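Local structure of type IV pilus secretin PilQ family protein (Vibrio cholerae, 6W6M) at residues Asn430-Glu441 / Lys459-Ile470; Val510-Val518 / Ile562-Ile570. The protein probably forms, as a ring of fourteen subunits, the outer-membrane channel through which the type IV competence pilus passes. One frame throughout, in Å; residues are numbered along the deposited sequence.

Contact 1 (Asn430-Glu441 / Lys459-Ile470)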
loop_
_atom_site.group_PDB
_atom_site.type_symbol
_atom_site.label_atom_id
_atom_site.label_comp_id
_atom_site.label_asym_id
_atom_site.label_seq_id
_atom_site.Cartn_x
_atom_site.Cartn_y
_atom_site.Cartn_z
ATOM N N ASN A 430 -10.520 6.921 -50.929
ATOM C CA ASN A 430 -11.092 5.593 -50.763
ATOM C C ASN A 430 -10.412 4.827 -49.633
ATOM O O ASN A 430 -9.187 4.793 -49.538
ATOM C CB ASN A 430 -10.968 4.827 -52.079
ATOM C CG ASN A 430 -11.778 3.558 -52.104
ATOM O OD1 ASN A 430 -12.821 3.470 -51.479
ATOM N ND2 ASN A 430 -11.318 2.579 -52.856
ATOM N N LYS A 431 -11.231 4.216 -48.775
ATOM C CA LYS A 431 -10.793 3.360 -47.667
ATOM C C LYS A 431 -10.136 4.152 -46.540
ATOM O O LYS A 431 -9.348 3.619 -45.765
ATOM C CB LYS A 431 -9.854 2.252 -48.148
ATOM C CG LYS A 431 -10.440 1.247 -49.124
ATOM C CD LYS A 431 -11.418 0.312 -48.470
ATOM C CE LYS A 431 -10.856 -0.284 -47.209
ATOM N NZ LYS A 431 -11.265 -1.696 -47.031
ATOM N N GLN A 432 -10.502 5.419 -46.415
ATOM C CA GLN A 432 -9.826 6.333 -45.500
ATOM C C GLN A 432 -10.825 7.037 -44.587
ATOM O O GLN A 432 -11.832 7.561 -45.072
ATOM C CB GLN A 432 -9.028 7.351 -46.305
ATOM C CG GLN A 432 -7.889 6.785 -47.079
ATOM C CD GLN A 432 -6.875 6.106 -46.194
ATOM O OE1 GLN A 432 -6.556 6.589 -45.104
ATOM N NE2 GLN A 432 -6.355 4.978 -46.656
ATOM N N PRO A 433 -10.596 7.065 -43.271
ATOM C CA PRO A 433 -11.613 7.595 -42.349
ATOM C C PRO A 433 -11.607 9.117 -42.254
ATOM O O PRO A 433 -10.557 9.751 -42.157
ATOM C CB PRO A 433 -11.231 6.965 -41.005
ATOM C CG PRO A 433 -10.173 5.968 -41.309
ATOM C CD PRO A 433 -9.500 6.418 -42.543
ATOM N N ALA A 434 -12.805 9.702 -42.240
ATOM C CA ALA A 434 -12.919 11.155 -42.161
ATOM C C ALA A 434 -14.065 11.532 -41.230
ATOM O O ALA A 434 -14.992 10.748 -41.007
ATOM C CB ALA A 434 -13.114 11.759 -43.547
ATOM N N TYR A 435 -13.990 12.750 -40.686
ATOM C CA TYR A 435 -15.014 13.249 -39.773
ATOM C C TYR A 435 -15.161 14.756 -39.925
ATOM O O TYR A 435 -14.223 15.451 -40.300
ATOM C CB TYR A 435 -14.697 12.892 -38.312
ATOM C CG TYR A 435 -13.430 13.517 -37.808
ATOM C CD1 TYR A 435 -13.444 14.768 -37.225
ATOM C CD2 TYR A 435 -12.216 12.848 -37.896
ATOM C CE1 TYR A 435 -12.296 15.332 -36.747
ATOM C CE2 TYR A 435 -11.068 13.406 -37.416
ATOM C CZ TYR A 435 -11.113 14.649 -36.846
ATOM O OH TYR A 435 -9.968 15.223 -36.367
ATOM N N ILE A 436 -16.358 15.251 -39.621
ATOM C CA ILE A 436 -16.606 16.685 -39.492
ATOM C C ILE A 436 -17.584 16.923 -38.343
ATOM O O ILE A 436 -18.550 16.172 -38.175
ATOM C CB ILE A 436 -17.109 17.312 -40.818
ATOM C CG1 ILE A 436 -17.214 18.831 -40.687
ATOM C CG2 ILE A 436 -18.417 16.719 -41.271
ATOM C CD1 ILE A 436 -17.390 19.546 -41.960
ATOM N N GLU A 437 -17.328 17.969 -37.547
ATOM C CA GLU A 437 -18.006 18.209 -36.275
ATOM C C GLU A 437 -18.341 19.677 -36.069
ATOM O O GLU A 437 -17.696 20.559 -36.625
ATOM C CB GLU A 437 -17.151 17.792 -35.091
ATOM C CG GLU A 437 -17.196 16.360 -34.740
ATOM C CD GLU A 437 -16.237 16.047 -33.630
ATOM O OE1 GLU A 437 -15.390 16.911 -33.341
ATOM O OE2 GLU A 437 -16.325 14.948 -33.041
ATOM N N GLN A 438 -19.333 19.928 -35.216
ATOM C CA GLN A 438 -19.689 21.284 -34.800
ATOM C C GLN A 438 -20.519 21.203 -33.525
ATOM O O GLN A 438 -21.605 20.622 -33.540
ATOM C CB GLN A 438 -20.458 21.989 -35.896
ATOM C CG GLN A 438 -20.638 23.449 -35.658
ATOM C CD GLN A 438 -21.621 24.070 -36.604
ATOM O OE1 GLN A 438 -21.311 25.037 -37.285
ATOM N NE2 GLN A 438 -22.816 23.518 -36.657
ATOM N N GLY A 439 -20.036 21.782 -32.433
ATOM C CA GLY A 439 -20.803 21.738 -31.200
ATOM C C GLY A 439 -20.109 22.280 -29.973
ATOM O O GLY A 439 -19.442 23.304 -30.057
ATOM N N THR A 440 -20.274 21.630 -28.822
ATOM C CA THR A 440 -19.605 22.041 -27.590
ATOM C C THR A 440 -19.006 20.842 -26.866
ATOM O O THR A 440 -19.381 19.693 -27.086
ATOM C CB THR A 440 -20.551 22.781 -26.630
ATOM O OG1 THR A 440 -19.807 23.340 -25.545
ATOM C CG2 THR A 440 -21.598 21.853 -26.074
ATOM N N GLU A 441 -18.068 21.127 -25.971
ATOM C CA GLU A 441 -17.430 20.114 -25.135
ATOM C C GLU A 441 -17.681 20.452 -23.674
ATOM O O GLU A 441 -17.244 21.499 -23.197
ATOM C CB GLU A 441 -15.934 20.033 -25.414
ATOM C CG GLU A 441 -15.592 19.682 -26.832
ATOM C CD GLU A 441 -14.113 19.509 -27.020
ATOM O OE1 GLU A 441 -13.365 19.852 -26.085
ATOM O OE2 GLU A 441 -13.694 19.024 -28.092
ATOM N N LYS A 459 -18.780 15.250 -25.434
ATOM C CA LYS A 459 -19.094 16.031 -26.618
ATOM C C LYS A 459 -20.595 16.136 -26.821
ATOM O O LYS A 459 -21.336 15.192 -26.546
ATOM C CB LYS A 459 -18.453 15.420 -27.855
ATOM C CG LYS A 459 -16.957 15.440 -27.833
ATOM C CD LYS A 459 -16.412 14.867 -29.113
ATOM C CE LYS A 459 -14.903 14.833 -29.095
ATOM N NZ LYS A 459 -14.361 14.134 -30.286
ATOM N N ALA A 460 -21.036 17.292 -27.298
ATOM C CA ALA A 460 -22.413 17.523 -27.706
ATOM C C ALA A 460 -22.328 18.241 -29.046
ATOM O O ALA A 460 -22.288 19.469 -29.099
ATOM C CB ALA A 460 -23.162 18.320 -26.665
ATOM N N VAL A 461 -22.268 17.464 -30.125
ATOM C CA VAL A 461 -21.925 17.962 -31.447
ATOM C C VAL A 461 -22.919 17.430 -32.470
ATOM O O VAL A 461 -23.634 16.464 -32.234
ATOM C CB VAL A 461 -20.487 17.575 -31.863
ATOM C CG1 VAL A 461 -19.474 18.216 -30.956
ATOM C CG2 VAL A 461 -20.323 16.078 -31.861
ATOM N N LEU A 462 -22.996 18.128 -33.605
ATOM C CA LEU A 462 -23.589 17.563 -34.844
ATOM C C LEU A 462 -22.458 17.032 -35.730
ATOM O O LEU A 462 -21.701 17.851 -36.265
ATOM C CB LEU A 462 -24.378 18.667 -35.554
ATOM C CG LEU A 462 -24.615 18.460 -37.047
ATOM C CD1 LEU A 462 -25.792 17.529 -37.287
ATOM C CD2 LEU A 462 -24.842 19.792 -37.745
ATOM N N SER A 463 -22.346 15.707 -35.859
ATOM C CA SER A 463 -21.147 15.113 -36.422
ATOM C C SER A 463 -21.453 14.060 -37.470
ATOM O O SER A 463 -22.464 13.356 -37.401
ATOM C CB SER A 463 -20.280 14.489 -35.342
ATOM O OG SER A 463 -20.935 13.416 -34.710
ATOM N N LEU A 464 -20.537 13.953 -38.429
ATOM C CA LEU A 464 -20.529 12.895 -39.427
ATOM C C LEU A 464 -19.180 12.194 -39.413
ATOM O O LEU A 464 -18.137 12.844 -39.455
ATOM C CB LEU A 464 -20.815 13.448 -40.818
ATOM C CG LEU A 464 -20.771 12.467 -41.987
ATOM C CD1 LEU A 464 -21.828 11.400 -41.850
ATOM C CD2 LEU A 464 -20.923 13.201 -43.292
ATOM N N LYS A 465 -19.212 10.863 -39.371
ATOM C CA LYS A 465 -18.016 10.031 -39.311
ATOM C C LYS A 465 -18.168 8.900 -40.312
ATOM O O LYS A 465 -19.114 8.114 -40.200
ATOM C CB LYS A 465 -17.846 9.466 -37.913
ATOM C CG LYS A 465 -16.475 9.564 -37.354
ATOM C CD LYS A 465 -16.516 9.295 -35.883
ATOM C CE LYS A 465 -17.528 10.195 -35.221
ATOM N NZ LYS A 465 -17.272 11.627 -35.532
ATOM N N VAL A 466 -17.254 8.787 -41.277
ATOM C CA VAL A 466 -17.487 7.857 -42.376
ATOM C C VAL A 466 -16.198 7.207 -42.869
ATOM O O VAL A 466 -15.114 7.804 -42.836
ATOM C CB VAL A 466 -18.243 8.561 -43.531
ATOM C CG1 VAL A 466 -17.425 9.684 -44.115
ATOM C CG2 VAL A 466 -18.665 7.572 -44.595
ATOM N N THR A 467 -16.338 5.929 -43.305
ATOM C CA THR A 467 -15.329 5.206 -44.090
ATOM C C THR A 467 -15.957 4.570 -45.329
ATOM O O THR A 467 -16.846 3.714 -45.213
ATOM C CB THR A 467 -14.629 4.121 -43.264
ATOM O OG1 THR A 467 -14.417 4.575 -41.925
ATOM C CG2 THR A 467 -13.278 3.794 -43.870
ATOM N N PRO A 468 -15.554 5.000 -46.533
ATOM C CA PRO A 468 -16.148 4.472 -47.767
ATOM C C PRO A 468 -15.348 3.373 -48.450
ATOM O O PRO A 468 -14.188 3.146 -48.112
ATOM C CB PRO A 468 -16.224 5.719 -48.646
ATOM C CG PRO A 468 -15.029 6.488 -48.254
ATOM C CD PRO A 468 -14.759 6.207 -46.797
ATOM N N GLN A 469 -15.948 2.703 -49.432
ATOM C CA GLN A 469 -15.262 1.687 -50.224
ATOM C C GLN A 469 -15.948 1.567 -51.576
ATOM O O GLN A 469 -17.161 1.374 -51.636
ATOM C CB GLN A 469 -15.259 0.332 -49.509
ATOM C CG GLN A 469 -14.606 -0.772 -50.308
ATOM C CD GLN A 469 -14.613 -2.120 -49.618
ATOM O OE1 GLN A 469 -14.384 -2.222 -48.419
ATOM N NE2 GLN A 469 -14.870 -3.166 -50.382
ATOM N N ILE A 470 -15.177 1.666 -52.652
ATOM C CA ILE A 470 -15.696 1.624 -54.016
ATOM C C ILE A 470 -15.592 0.198 -54.543
ATOM O O ILE A 470 -14.546 -0.444 -54.411
ATOM C CB ILE A 470 -14.937 2.594 -54.932
ATOM C CG1 ILE A 470 -15.187 4.032 -54.514
ATOM C CG2 ILE A 470 -15.353 2.400 -56.366
ATOM C CD1 ILE A 470 -14.286 5.008 -55.187
#

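Contact 2 (Val510-Val518 / Ile562-Ile570)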
loop_
_atom_site.group_PDB
_atom_site.type_symbol
_atom_site.label_atom_id
_atom_site.label_comp_id
_atom_site.label_asym_id
_atom_site.label_seq_id
_atom_site.Cartn_x
_atom_site.Cartn_y
_atom_site.Cartn_z
ATOM N N VAL A 510 -24.141 0.347 -44.925
ATOM C CA VAL A 510 -25.090 0.263 -46.029
ATOM C C VAL A 510 -24.352 0.144 -47.355
ATOM O O VAL A 510 -23.141 0.328 -47.444
ATOM C CB VAL A 510 -26.065 1.458 -46.075
ATOM C CG1 VAL A 510 -26.941 1.477 -44.842
ATOM C CG2 VAL A 510 -25.312 2.766 -46.248
ATOM N N LEU A 511 -25.125 -0.152 -48.397
ATOM C CA LEU A 511 -24.637 -0.400 -49.750
ATOM C C LEU A 511 -25.528 0.377 -50.707
ATOM O O LEU A 511 -26.718 0.083 -50.818
ATOM C CB LEU A 511 -24.642 -1.895 -50.082
ATOM C CG LEU A 511 -24.725 -2.257 -51.567
ATOM C CD1 LEU A 511 -23.502 -1.745 -52.313
ATOM C CD2 LEU A 511 -24.877 -3.761 -51.747
ATOM N N VAL A 512 -24.965 1.368 -51.389
ATOM C CA VAL A 512 -25.761 2.349 -52.119
ATOM C C VAL A 512 -25.129 2.634 -53.478
ATOM O O VAL A 512 -23.906 2.643 -53.624
ATOM C CB VAL A 512 -25.927 3.634 -51.268
ATOM C CG1 VAL A 512 -24.594 4.278 -51.017
ATOM C CG2 VAL A 512 -26.867 4.627 -51.904
ATOM N N ASN A 513 -25.976 2.857 -54.484
ATOM C CA ASN A 513 -25.501 3.155 -55.830
ATOM C C ASN A 513 -24.747 4.481 -55.851
ATOM O O ASN A 513 -24.778 5.258 -54.899
ATOM C CB ASN A 513 -26.660 3.198 -56.817
ATOM C CG ASN A 513 -27.333 1.863 -56.987
ATOM O OD1 ASN A 513 -26.753 0.818 -56.717
ATOM N ND2 ASN A 513 -28.570 1.890 -57.454
ATOM N N ASN A 514 -24.087 4.763 -56.976
ATOM C CA ASN A 514 -23.091 5.827 -57.006
ATOM C C ASN A 514 -23.658 7.192 -56.649
ATOM O O ASN A 514 -23.185 7.809 -55.693
ATOM C CB ASN A 514 -22.422 5.906 -58.375
ATOM C CG ASN A 514 -21.189 6.791 -58.376
ATOM O OD1 ASN A 514 -20.490 6.902 -57.381
ATOM N ND2 ASN A 514 -20.923 7.425 -59.496
ATOM N N GLY A 515 -24.657 7.684 -57.366
ATOM C CA GLY A 515 -25.049 9.061 -57.145
ATOM C C GLY A 515 -26.485 9.304 -56.730
ATOM O O GLY A 515 -27.086 10.286 -57.169
ATOM N N GLU A 516 -27.056 8.443 -55.893
ATOM C CA GLU A 516 -28.429 8.617 -55.444
ATOM C C GLU A 516 -28.541 8.525 -53.931
ATOM O O GLU A 516 -27.579 8.185 -53.240
ATOM C CB GLU A 516 -29.356 7.605 -56.090
ATOM C CG GLU A 516 -29.075 6.175 -55.760
ATOM C CD GLU A 516 -29.975 5.257 -56.549
ATOM O OE1 GLU A 516 -31.004 5.741 -57.060
ATOM O OE2 GLU A 516 -29.670 4.054 -56.654
ATOM N N THR A 517 -29.728 8.852 -53.426
ATOM C CA THR A 517 -29.974 8.954 -51.999
ATOM C C THR A 517 -30.721 7.731 -51.477
ATOM O O THR A 517 -31.528 7.118 -52.175
ATOM C CB THR A 517 -30.785 10.206 -51.672
ATOM O OG1 THR A 517 -30.827 10.384 -50.257
ATOM C CG2 THR A 517 -32.195 10.089 -52.179
ATOM N N VAL A 518 -30.447 7.389 -50.223
ATOM C CA VAL A 518 -31.193 6.373 -49.494
ATOM C C VAL A 518 -31.547 6.951 -48.135
ATOM O O VAL A 518 -30.838 7.822 -47.630
ATOM C CB VAL A 518 -30.405 5.056 -49.329
ATOM C CG1 VAL A 518 -30.146 4.429 -50.662
ATOM C CG2 VAL A 518 -29.114 5.283 -48.606
ATOM N N ILE A 562 -33.352 10.591 -41.779
ATOM C CA ILE A 562 -31.932 10.745 -42.092
ATOM C C ILE A 562 -31.646 10.185 -43.481
ATOM O O ILE A 562 -31.973 9.031 -43.765
ATOM C CB ILE A 562 -31.048 10.061 -41.035
ATOM C CG1 ILE A 562 -31.192 10.774 -39.690
ATOM C CG2 ILE A 562 -29.606 10.075 -41.467
ATOM C CD1 ILE A 562 -30.590 10.055 -38.536
ATOM N N PHE A 563 -31.042 11.000 -44.345
ATOM C CA PHE A 563 -30.668 10.634 -45.706
ATOM C C PHE A 563 -29.155 10.662 -45.873
ATOM O O PHE A 563 -28.449 11.361 -45.150
ATOM C CB PHE A 563 -31.255 11.590 -46.754
ATOM C CG PHE A 563 -32.734 11.726 -46.711
ATOM C CD1 PHE A 563 -33.332 12.651 -45.885
ATOM C CD2 PHE A 563 -33.531 10.964 -47.529
ATOM C CE1 PHE A 563 -34.693 12.790 -45.855
ATOM C CE2 PHE A 563 -34.893 11.101 -47.499
ATOM C CZ PHE A 563 -35.473 12.016 -46.661
ATOM N N VAL A 564 -28.664 9.942 -46.881
ATOM C CA VAL A 564 -27.256 9.998 -47.255
ATOM C C VAL A 564 -27.145 9.822 -48.760
ATOM O O VAL A 564 -27.940 9.116 -49.380
ATOM C CB VAL A 564 -26.409 8.950 -46.496
ATOM C CG1 VAL A 564 -26.834 7.551 -46.829
ATOM C CG2 VAL A 564 -24.956 9.129 -46.809
ATOM N N THR A 565 -26.158 10.490 -49.355
ATOM C CA THR A 565 -25.903 10.381 -50.788
ATOM C C THR A 565 -24.417 10.519 -51.106
ATOM O O THR A 565 -23.833 11.584 -50.903
ATOM C CB THR A 565 -26.714 11.419 -51.567
ATOM O OG1 THR A 565 -26.293 11.441 -52.931
ATOM C CG2 THR A 565 -26.560 12.786 -50.977
ATOM N N PRO A 566 -23.775 9.464 -51.591
ATOM C CA PRO A 566 -22.366 9.543 -51.971
ATOM C C PRO A 566 -22.193 9.859 -53.454
ATOM O O PRO A 566 -23.153 9.936 -54.215
ATOM C CB PRO A 566 -21.862 8.139 -51.648
ATOM C CG PRO A 566 -23.021 7.290 -51.934
ATOM C CD PRO A 566 -24.261 8.079 -51.621
ATOM N N LYS A 567 -20.947 10.137 -53.832
ATOM C CA LYS A 567 -20.589 10.495 -55.205
ATOM C C LYS A 567 -19.085 10.360 -55.424
ATOM O O LYS A 567 -18.292 10.779 -54.587
ATOM C CB LYS A 567 -21.001 11.940 -55.503
ATOM C CG LYS A 567 -20.976 12.313 -56.973
ATOM C CD LYS A 567 -21.932 11.447 -57.774
ATOM C CE LYS A 567 -21.977 11.872 -59.231
ATOM N NZ LYS A 567 -22.864 10.987 -60.035
ATOM N N VAL A 568 -18.696 9.783 -56.556
ATOM C CA VAL A 568 -17.287 9.604 -56.887
ATOM C C VAL A 568 -16.838 10.802 -57.702
ATOM O O VAL A 568 -17.448 11.130 -58.725
ATOM C CB VAL A 568 -17.042 8.295 -57.650
ATOM C CG1 VAL A 568 -15.601 8.208 -58.078
ATOM C CG2 VAL A 568 -17.399 7.111 -56.786
ATOM N N VAL A 569 -15.780 11.463 -57.245
ATOM C CA VAL A 569 -15.270 12.640 -57.937
ATOM C C VAL A 569 -14.520 12.189 -59.183
ATOM O O VAL A 569 -13.486 11.519 -59.095
ATOM C CB VAL A 569 -14.375 13.471 -57.013
ATOM C CG1 VAL A 569 -13.759 14.613 -57.770
ATOM C CG2 VAL A 569 -15.171 13.985 -55.833
ATOM N N ILE A 570 -15.064 12.548 -60.341
ATOM C CA ILE A 570 -14.491 12.167 -61.626
ATOM C C ILE A 570 -13.550 13.216 -62.202
ATOM O O ILE A 570 -13.322 13.247 -63.410
ATOM C CB ILE A 570 -15.598 11.880 -62.657
ATOM C CG1 ILE A 570 -16.446 13.133 -62.882
ATOM C CG2 ILE A 570 -16.471 10.724 -62.195
ATOM C CD1 ILE A 570 -17.419 13.012 -64.032
#

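Contact 1 (Asn430-Glu441 / Lys459-Ile470)
A beta hairpin of the secretin domain joins Ala434-Glu441 to Lys459-Ile470; the axes of 434-438 and 459-470 come within 4.7 Å and run antiparallel (153°). Ala434 with Val466 and Ile436 with Leu464 each form a hydrogen-bonded pair with two nearly straight backbone bonds, and Thr440 with Ala460 repeats the pattern beyond a corner at Gly439. At that corner Gly439 CA lies 3.8 Å from Val461 CG1, and the bond from Gln438 N to Leu462 O is weak. Ile436 CG2 packs on Leu464 CB on the face that meets strand 404-429. On the other face Glu437, with CG anti to its carbonyl carbon (chi1 -83°) and an extended chain, lays CG against Ser463 CB at 3.7 Å. Its OE2 makes a long salt bridge of 3.5 Å to Lys459 NZ, the two side chains meeting at about a right angle. Tyr435-Glu441 continue the sheet as an antiparallel ladder into a neighbouring subunit, whose Arg505 forms a salt bridge with Glu441 OE2. At the other end of the contact Lys431 runs alongside Gln469, its CD 3.8 Å from Gln469 CG, and Asn430 OD1 accepts a weak, bent bond from Ile470 N at 3.2 Å.

Contact 2 (Val510-Val518 / Ile562-Ile570)
Val518 and Val564 hold the strand-paired end of this contact as an antiparallel hydrogen-bonded pair, Val564 N to Val518 O at 3.1 Å and Val518 N to Val564 O at 3.2 Å. Their side chains lie side by side and point the same way, with Val518 CG2 3.7 Å from Val564 CG1; Val564 also packs on Leu520. Val564 O is gripped twice: Val518 N arrives nearly along the carbonyl axis, whereas Thr517 OG1, placed by a chi1 of -171° that turns it from its own backbone N, donates at 3.3 Å from well above the carbonyl plane. The same hydroxyl oxygen lies 3.7 Å from Phe563 CB. Farther along, Val512 CG1 of strand 496-513 meets the CG corner of the Pro566 ring at 3.5 Å, an apolar contact, and Pro566 CD lies 3.7 Å from Glu516 O. Asn514 belongs to this packed part: with CG anti to the backbone N (chi1 -168°), its OD1 end crosses the CG2 branch of Val568 at about a right angle.

The exposed side, at Gly515, Glu516 and Lys567, is looser. Glu516 points away from strand 549-568, and its OE2 accepts a bond from Asn513 ND2 within the turn. Lys567 lays the end of its chain along Gly515, CD 4.0 Å from Gly515 CA, while Gly515 CA-H points almost straight at Pro566 O. The arrangement is that of a connection between two beta sheets: the chain leaves strand 496-513, turns past Pro566 and enters strand 518-534, which pairs antiparallel with the C-terminal strand 549-568 of the secretin domain.

Contacts 1 and 2 follow each other along the chain within the secretin domain, their centres about 16 Å apart. Contact 1 pairs the first two strands of the four-stranded antiparallel sheet; contact 2 starts from the end of its fourth strand, 496-513, and crosses to strand 549-568 of the larger sheet. Strand 475-493 lies between strands 456-471 and 496-513: its Leu476 packs on Ile470 of contact 1 and on Asn514 of contact 2, and Leu478 meets Pro468. The two contacts touch directly where Ile470 CD1 lies 4.1 Å from Val568 CG2. Both also touch one further copy of the protein, not the subunit that extends the sheet of contact 1, through Lys431 and Gln469 in contact 1 and Val510 and Leu511 in contact 2.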